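Local coordinates for HspA (Thermosynechococcus vulcanus, PDB 6EWN), which probably acts as a small heat shock chaperone, holding partly unfolded proteins and keeping them from aggregating, at residues A[15-20]-A[67-72]; A[36-41]-A[89-94]. All blocks are in the same frame, centred on the assembly; numbering follows the deposited sequence.

Overall arrangement
Interactions 1 and 2 belong to one alpha-crystallin domain, captured in 2 M urea at an early stage of denaturation, and their centres lie about 6 Å apart. Both are surface contacts rather than deep core, although L15 in interaction 1 is buried. Interaction 2 joins strand 89-92 and the residues just after it to strand 38-42, whereas interaction 1 joins two segments without regular strand structure. The backbone of R67 probably bonds to that of I40, and V19 packs on I40, linking the two. Both contacts are wholly apolar, but interaction 2 has ordinary spacings while two methyl pairs of interaction 1 are doubtfully short. Urea borders both, beside E20 and residues 68-70 in interaction 1 and beside H90 in interaction 2.

Interaction 1. Residues A[15-20]-A[67-72]; sequences LLLKVE and RVIPLP. With URE (urea), chain Q; URE (urea), chain F.
Apolar packing across the beta-sandwich of the alpha-crystallin domain brings L15 and L17 up against I69, L71 and P72. Neither 15-20 nor 67-72 is a regular strand in this urea-treated crystal, yet their touching parts still run nearly antiparallel, with end-to-end directions 160° apart. The CA atoms of L15 and L71 stand 8.6 Å apart, a separation bridged by side chains alone. L17 reaches across because its chain leads away from the backbone N (chi1 -179°), and its CD1 meets CD1 of I69 tip to tip at 3.2 Å. L15 is shared between two partners: CD1 lies 3.2 Å from CD2 of L71, whose chain crosses it at a slant, while CD2 points at the ring of P72, 4.0 Å from CD. The two methyl-to-methyl pairs, L17 with I69 and L15 with L71, are closer than normal van der Waals contact, so their exact fit is doubtful. V19 and L71 continue the apolar layer onto I40 and V38 of strand 38-42.

Urea lies at the margins. One molecule has N1 2.7 Å from N of I69, two nitrogens facing each other, which makes its modelled orientation uncertain; its O is 3.1 Å from CD of P70. A second rests against the bent chain of E20, with N1 3.1 Å from CG and N2 3.6 Å from OE2. An alanine at E20 would remove both CG and the carboxylate, and would probably leave this urea less firmly seated. The principle illustrated is that association probably rests on apolar side chains excluding water, without a polar bond to fix the register of the segments, while the denaturant lies beside both backbone and aliphatic carbon at the border of the contact.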
ATOM      1  N   LEU A  15       2.220  -1.064  14.847  1.00 16.57           N
ATOM      2  CA  LEU A  15       2.955  -0.506  13.719  1.00 14.95           C
ATOM      3  C   LEU A  15       2.044  -0.508  12.495  1.00 17.02           C
ATOM      4  O   LEU A  15       1.705  -1.568  11.945  1.00  7.67           O
ATOM      5  CB  LEU A  15       4.234  -1.296  13.451  1.00 10.08           C
ATOM      6  CG  LEU A  15       5.428  -1.041  14.385  1.00 10.46           C
ATOM      7  CD1 LEU A  15       6.331  -2.253  14.332  1.00 33.13           C
ATOM      8  CD2 LEU A  15       6.218   0.174  13.966  1.00  5.95           C
ATOM      9  N   LEU A  16       1.672   0.700  12.076  1.00  6.59           N
ATOM     10  CA  LEU A  16       0.797   1.002  10.959  1.00  5.20           C
ATOM     11  C   LEU A  16       1.559   1.841   9.931  1.00  7.18           C
ATOM     12  O   LEU A  16       2.785   1.858   9.933  1.00 10.71           O
ATOM     13  CB  LEU A  16      -0.440   1.773  11.440  1.00 13.06           C
ATOM     14  CG  LEU A  16      -1.105   1.446  12.796  1.00  7.42           C
ATOM     15  CD1 LEU A  16      -0.595   2.320  13.939  1.00 11.92           C
ATOM     16  CD2 LEU A  16      -2.647   1.517  12.712  1.00  9.95           C
ATOM     17  N   LEU A  17       0.829   2.565   9.086  1.00 20.50           N
ATOM     18  CA  LEU A  17       1.328   3.320   7.935  1.00 25.33           C
ATOM     19  C   LEU A  17       0.157   3.502   6.978  1.00 35.69           C
ATOM     20  O   LEU A  17      -0.708   2.618   6.864  1.00 14.64           O
ATOM     21  CB  LEU A  17       2.490   2.612   7.214  1.00 21.59           C
ATOM     22  CG  LEU A  17       3.230   3.195   5.988  1.00 15.24           C
ATOM     23  CD1 LEU A  17       4.466   2.407   5.655  1.00  7.66           C
ATOM     24  CD2 LEU A  17       2.421   3.166   4.782  1.00 16.13           C
ATOM     25  N   LYS A  18       0.132   4.645   6.292  1.00 52.55           N
ATOM     26  CA  LYS A  18      -0.838   4.952   5.252  1.00 24.29           C
ATOM     27  C   LYS A  18      -0.201   4.841   3.876  1.00 12.71           C
ATOM     28  O   LYS A  18       0.967   5.170   3.684  1.00 24.08           O
ATOM     29  CB  LYS A  18      -1.377   6.359   5.434  1.00  8.90           C
ATOM     30  CG  LYS A  18      -1.416   6.805   6.869  1.00 14.95           C
ATOM     31  CD  LYS A  18      -2.191   5.857   7.707  1.00 22.09           C
ATOM     32  CE  LYS A  18      -3.582   6.372   7.960  1.00 18.30           C
ATOM     33  NZ  LYS A  18      -4.514   5.257   7.786  1.00  3.28           N
ATOM     34  N   VAL A  19      -1.004   4.420   2.908  1.00 24.94           N
ATOM     35  CA  VAL A  19      -0.540   4.217   1.547  1.00 18.76           C
ATOM     36  C   VAL A  19      -1.552   4.808   0.592  1.00 14.25           C
ATOM     37  O   VAL A  19      -2.762   4.628   0.765  1.00  5.42           O
ATOM     38  CB  VAL A  19      -0.320   2.725   1.253  1.00 13.92           C
ATOM     39  CG1 VAL A  19       0.137   2.536  -0.113  1.00  3.85           C
ATOM     40  CG2 VAL A  19       0.660   2.150   2.233  1.00 14.71           C
ATOM     41  N   GLU A  20      -1.030   5.484  -0.434  1.00 14.34           N
ATOM     42  CA  GLU A  20      -1.811   6.050  -1.531  1.00  4.57           C
ATOM     43  C   GLU A  20      -1.698   5.080  -2.696  1.00 18.01           C
ATOM     44  O   GLU A  20      -0.960   5.286  -3.673  1.00 12.52           O
ATOM     45  CB  GLU A  20      -1.314   7.428  -1.903  1.00  8.41           C
ATOM     46  CG  GLU A  20      -2.281   8.303  -2.665  1.00  3.31           C
ATOM     47  CD  GLU A  20      -3.591   8.515  -1.984  1.00  8.73           C
ATOM     48  OE1 GLU A  20      -3.635   8.655  -0.741  1.00  5.53           O
ATOM     49  OE2 GLU A  20      -4.594   8.553  -2.720  1.00 14.07           O
ATOM     50  N   ARG A  67       8.403   0.064  -3.093  1.00 29.77           N
ATOM     51  CA  ARG A  67       8.728   0.679  -1.814  1.00 17.61           C
ATOM     52  C   ARG A  67       8.800  -0.406  -0.770  1.00 12.90           C
ATOM     53  O   ARG A  67       8.260  -1.498  -0.939  1.00 26.67           O
ATOM     54  CB  ARG A  67       7.675   1.717  -1.410  1.00  9.27           C
ATOM     55  CG  ARG A  67       8.179   2.911  -0.675  1.00  7.38           C
ATOM     56  CD  ARG A  67       7.040   3.965  -0.385  1.00 10.18           C
ATOM     57  NE  ARG A  67       7.516   5.354  -0.574  1.00  4.89           N
ATOM     58  CZ  ARG A  67       7.628   6.295   0.364  1.00  2.75           C
ATOM     59  NH1 ARG A  67       7.247   6.107   1.618  1.00  7.65           N
ATOM     60  NH2 ARG A  67       8.078   7.476   0.046  1.00  5.59           N
ATOM     61  N   VAL A  68       9.462  -0.095   0.325  1.00 14.88           N
ATOM     62  CA  VAL A  68       9.566  -1.063   1.391  1.00 10.40           C
ATOM     63  C   VAL A  68       9.325  -0.378   2.738  1.00 13.29           C
ATOM     64  O   VAL A  68       8.176  -0.266   3.193  1.00 14.86           O
ATOM     65  CB  VAL A  68      10.945  -1.746   1.310  1.00  4.92           C
ATOM     66  CG1 VAL A  68      10.873  -3.113   1.804  1.00  9.04           C
ATOM     67  CG2 VAL A  68      11.442  -1.770  -0.106  1.00 26.21           C
ATOM     68  N   ILE A  69      10.407   0.103   3.353  1.00 16.15           N
ATOM     69  CA  ILE A  69      10.465   0.757   4.657  1.00 18.33           C
ATOM     70  C   ILE A  69      11.004  -0.191   5.728  1.00 28.06           C
ATOM     71  O   ILE A  69      10.382  -1.233   6.016  1.00 20.67           O
ATOM     72  CB  ILE A  69       9.114   1.316   5.094  1.00 16.49           C
ATOM     73  CG1 ILE A  69       8.665   2.398   4.121  1.00  8.59           C
ATOM     74  CG2 ILE A  69       9.272   1.889   6.464  1.00 17.61           C
ATOM     75  CD1 ILE A  69       7.420   3.104   4.497  1.00  8.94           C
ATOM     76  N   PRO A  70      12.117   0.148   6.376  1.00 11.64           N
ATOM     77  CA  PRO A  70      12.589  -0.657   7.507  1.00  7.50           C
ATOM     78  C   PRO A  70      11.725  -0.499   8.760  1.00 13.24           C
ATOM     79  O   PRO A  70      11.068   0.522   8.998  1.00  6.06           O
ATOM     80  CB  PRO A  70      14.005  -0.120   7.763  1.00 19.16           C
ATOM     81  CG  PRO A  70      14.337   0.784   6.570  1.00 11.68           C
ATOM     82  CD  PRO A  70      13.047   1.253   6.049  1.00 18.03           C
ATOM     83  N   LEU A  71      11.802  -1.520   9.603  1.00  5.87           N
ATOM     84  CA  LEU A  71      11.016  -1.670  10.811  1.00 11.09           C
ATOM     85  C   LEU A  71      11.917  -1.684  12.056  1.00  9.43           C
ATOM     86  O   LEU A  71      13.113  -1.969  11.951  1.00 10.49           O
ATOM     87  CB  LEU A  71      10.242  -2.991  10.715  1.00  6.51           C
ATOM     88  CG  LEU A  71       8.746  -3.141  10.679  1.00  5.00           C
ATOM     89  CD1 LEU A  71       8.409  -4.355   9.942  1.00 12.98           C
ATOM     90  CD2 LEU A  71       8.302  -3.362  12.015  1.00 17.40           C
ATOM     91  N   PRO A  72      11.368  -1.444  13.253  1.00  6.63           N
ATOM     92  CA  PRO A  72      12.124  -1.678  14.501  1.00  2.18           C
ATOM     93  C   PRO A  72      12.115  -3.092  15.042  1.00  4.71           C
ATOM     94  O   PRO A  72      12.883  -3.382  15.977  1.00 12.20           O
ATOM     95  CB  PRO A  72      11.429  -0.791  15.509  1.00  5.17           C
ATOM     96  CG  PRO A  72      10.413   0.026  14.712  1.00 18.99           C
ATOM     97  CD  PRO A  72      10.095  -0.779  13.521  1.00 11.16           C
TER
HETATM   98  C   URE Q 215      12.935   2.734   3.156  1.00 24.28           C
HETATM   99  O   URE Q 215      13.925   2.922   3.622  1.00 38.17           O
HETATM  100  N1  URE Q 215      12.524   1.549   2.479  1.00 15.00           N
HETATM  101  N2  URE Q 215      12.209   3.843   3.398  1.00 24.37           N
HETATM  102  C   URE F 204      -1.789  10.839  -5.306  1.00  4.78           C
HETATM  103  O   URE F 204      -1.071  11.718  -5.633  1.00  8.16           O
HETATM  104  N1  URE F 204      -1.425   9.449  -5.425  1.00  3.81           N
HETATM  105  N2  URE F 204      -3.074  11.158  -4.773  1.00 11.14           N

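Interaction 2. Residues A[36-41]-A[89-94]; sequences EAVSIS and LHLTLP
With chi1 at -156°, V38 has CG1 anti to its backbone N and CG2 beside it, and this spreads its two methyls before L91 and L93. The leucines approach by different routes, and L93 does so by turning its CG beside the backbone N (chi1 -82°). The closest meeting is that of V38 CG2 with L93 CD1, at 3.7 Å. The same CD1 lies 4.0 Å from CG1 of V38, so one leucine methyl faces both branches of the valine as the two side chains slide past each other in opposite directions. L91 crosses V38 at a slant, its CD2 4.1 Å from CG1.

The backbones run antiparallel but are not paired: the CA atoms of V38 and L93 are 9.5 Å apart, the spacing of facing sheets rather than of neighbouring strands. Strand 38-42 bonds in its own sheet to strand 29-33, and strand 89-92 to strand 81-84, so the contact joins the two layers of the immunoglobulin-like sandwich of the small heat shock proteins. V33 packs on V38 and I75 on L93, while L91 also touches V31 and A82, extending the apolar layer to both sheets. H90 and T92, which take no part in the contact with V38, lie against L16.

As an example of sheet-to-sheet packing, V38 offers two branches, met by one methyl from each leucine at ordinary van der Waals distances. All three residues are partly exposed and no polar bond joins the two segments, so the contact probably supplies apolar cover between the sheets and little directional constraint.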
ATOM      1  N   GLU A  36      11.967  -9.130   7.573  1.00 16.55           N
ATOM      2  CA  GLU A  36      11.311  -7.994   8.219  1.00 10.50           C
ATOM      3  C   GLU A  36      11.184  -6.765   7.342  1.00 14.74           C
ATOM      4  O   GLU A  36      11.141  -5.641   7.861  1.00 19.41           O
ATOM      5  CB  GLU A  36      12.044  -7.609   9.520  1.00 14.22           C
ATOM      6  CG  GLU A  36      13.434  -7.093   9.353  1.00  2.84           C
ATOM      7  CD  GLU A  36      13.986  -6.313  10.562  1.00  3.84           C
ATOM      8  OE1 GLU A  36      13.518  -5.204  10.856  1.00  5.00           O
ATOM      9  OE2 GLU A  36      14.921  -6.795  11.195  1.00  1.74           O
ATOM     10  N   ALA A  37      11.098  -6.960   6.026  1.00 26.42           N
ATOM     11  CA  ALA A  37      11.106  -5.871   5.055  1.00 19.92           C
ATOM     12  C   ALA A  37       9.809  -5.925   4.250  1.00 13.01           C
ATOM     13  O   ALA A  37       9.694  -6.694   3.292  1.00 14.35           O
ATOM     14  CB  ALA A  37      12.337  -5.949   4.160  1.00 22.17           C
ATOM     15  N   VAL A  38       8.866  -5.064   4.630  1.00  7.61           N
ATOM     16  CA  VAL A  38       7.528  -5.031   4.058  1.00 11.43           C
ATOM     17  C   VAL A  38       7.596  -4.259   2.738  1.00 29.18           C
ATOM     18  O   VAL A  38       8.143  -3.155   2.694  1.00 23.71           O
ATOM     19  CB  VAL A  38       6.551  -4.381   5.055  1.00 24.88           C
ATOM     20  CG1 VAL A  38       5.080  -4.807   4.848  1.00 14.75           C
ATOM     21  CG2 VAL A  38       6.991  -4.703   6.512  1.00 35.26           C
ATOM     22  N   SER A  39       7.074  -4.839   1.652  1.00  8.70           N
ATOM     23  CA  SER A  39       7.238  -4.275   0.327  1.00  8.71           C
ATOM     24  C   SER A  39       5.947  -3.627  -0.144  1.00  6.15           C
ATOM     25  O   SER A  39       4.865  -4.199   0.003  1.00  4.84           O
ATOM     26  CB  SER A  39       7.670  -5.371  -0.658  1.00 11.65           C
ATOM     27  OG  SER A  39       8.115  -4.873  -1.909  1.00 10.13           O
ATOM     28  N   ILE A  40       6.073  -2.438  -0.766  1.00 28.56           N
ATOM     29  CA  ILE A  40       4.978  -1.791  -1.517  1.00 12.93           C
ATOM     30  C   ILE A  40       5.200  -1.956  -3.024  1.00 10.98           C
ATOM     31  O   ILE A  40       6.317  -1.781  -3.533  1.00 15.26           O
ATOM     32  CB  ILE A  40       4.832  -0.301  -1.129  1.00  8.44           C
ATOM     33  CG1 ILE A  40       3.685  -0.110  -0.146  1.00 12.41           C
ATOM     34  CG2 ILE A  40       4.612   0.609  -2.380  1.00 21.46           C
ATOM     35  CD1 ILE A  40       2.839   1.093  -0.373  1.00 19.02           C
ATOM     36  N   SER A  41       4.124  -2.280  -3.745  1.00 17.23           N
ATOM     37  CA  SER A  41       4.218  -2.668  -5.154  1.00 11.58           C
ATOM     38  C   SER A  41       2.823  -2.843  -5.722  1.00 17.19           C
ATOM     39  O   SER A  41       1.984  -3.488  -5.081  1.00 17.94           O
ATOM     40  CB  SER A  41       5.100  -3.940  -5.370  1.00 19.87           C
ATOM     41  OG  SER A  41       5.085  -4.955  -4.373  1.00  5.49           O
ATOM     42  N   LEU A  89      -4.930   1.855   1.045  1.00 17.56           N
ATOM     43  CA  LEU A  89      -4.443   0.588   1.576  1.00 17.20           C
ATOM     44  C   LEU A  89      -4.120   0.740   3.043  1.00  5.78           C
ATOM     45  O   LEU A  89      -3.637   1.791   3.475  1.00 22.65           O
ATOM     46  CB  LEU A  89      -3.201   0.107   0.864  1.00  9.81           C
ATOM     47  CG  LEU A  89      -2.604  -1.195   1.382  1.00  4.55           C
ATOM     48  CD1 LEU A  89      -3.203  -2.377   0.653  1.00  7.76           C
ATOM     49  CD2 LEU A  89      -1.045  -1.144   1.274  1.00 18.54           C
ATOM     50  N   HIS A  90      -4.400  -0.312   3.799  1.00  5.44           N
ATOM     51  CA  HIS A  90      -4.122  -0.329   5.225  1.00 16.14           C
ATOM     52  C   HIS A  90      -3.766  -1.749   5.670  1.00 20.37           C
ATOM     53  O   HIS A  90      -4.635  -2.626   5.806  1.00 14.89           O
ATOM     54  CB  HIS A  90      -5.307   0.225   6.007  1.00  3.79           C
ATOM     55  CG  HIS A  90      -4.965   0.541   7.420  1.00 10.07           C
ATOM     56  ND1 HIS A  90      -3.775   1.139   7.765  1.00  3.12           N
ATOM     57  CD2 HIS A  90      -5.639   0.338   8.572  1.00 17.34           C
ATOM     58  CE1 HIS A  90      -3.717   1.263   9.070  1.00  1.99           C
ATOM     59  NE2 HIS A  90      -4.837   0.786   9.586  1.00  4.94           N
ATOM     60  N   LEU A  91      -2.469  -1.964   5.893  1.00 27.90           N
ATOM     61  CA  LEU A  91      -1.947  -3.173   6.514  1.00  9.85           C
ATOM     62  C   LEU A  91      -1.221  -2.719   7.764  1.00 20.19           C
ATOM     63  O   LEU A  91      -0.201  -2.012   7.679  1.00 14.16           O
ATOM     64  CB  LEU A  91      -1.013  -3.954   5.588  1.00 28.24           C
ATOM     65  CG  LEU A  91      -0.245  -5.111   6.271  1.00 19.87           C
ATOM     66  CD1 LEU A  91      -0.486  -6.486   5.627  1.00 10.20           C
ATOM     67  CD2 LEU A  91       1.242  -4.799   6.341  1.00 16.20           C
ATOM     68  N   THR A  92      -1.774  -3.120   8.912  1.00 13.83           N
ATOM     69  CA  THR A  92      -1.282  -2.759  10.242  1.00 15.49           C
ATOM     70  C   THR A  92      -0.464  -3.878  10.870  1.00  8.12           C
ATOM     71  O   THR A  92      -1.027  -4.789  11.467  1.00 11.78           O
ATOM     72  CB  THR A  92      -2.453  -2.422  11.162  1.00  7.37           C
ATOM     73  OG1 THR A  92      -3.530  -1.857  10.393  1.00  9.87           O
ATOM     74  CG2 THR A  92      -1.991  -1.448  12.125  1.00  9.77           C
ATOM     75  N   LEU A  93       0.864  -3.758  10.823  1.00 20.44           N
ATOM     76  CA  LEU A  93       1.768  -4.663  11.548  1.00 17.13           C
ATOM     77  C   LEU A  93       1.749  -4.287  13.019  1.00 19.49           C
ATOM     78  O   LEU A  93       2.443  -3.336  13.388  1.00 19.17           O
ATOM     79  CB  LEU A  93       3.225  -4.576  11.067  1.00 20.71           C
ATOM     80  CG  LEU A  93       3.693  -5.332   9.823  1.00  8.82           C
ATOM     81  CD1 LEU A  93       4.002  -4.368   8.710  1.00  2.80           C
ATOM     82  CD2 LEU A  93       4.860  -6.157  10.127  1.00  5.00           C
ATOM     83  N   PRO A  94       0.983  -4.952  13.892  1.00 23.97           N
ATOM     84  CA  PRO A  94       1.050  -4.569  15.302  1.00 21.05           C
ATOM     85  C   PRO A  94       2.454  -4.826  15.859  1.00 29.09           C
ATOM     86  O   PRO A  94       3.442  -4.774  15.113  1.00 25.58           O
ATOM     87  CB  PRO A  94      -0.022  -5.457  15.952  1.00 41.70           C
ATOM     88  CG  PRO A  94      -0.917  -5.872  14.832  1.00 37.07           C
ATOM     89  CD  PRO A  94       0.062  -6.093  13.724  1.00 28.78           C
TER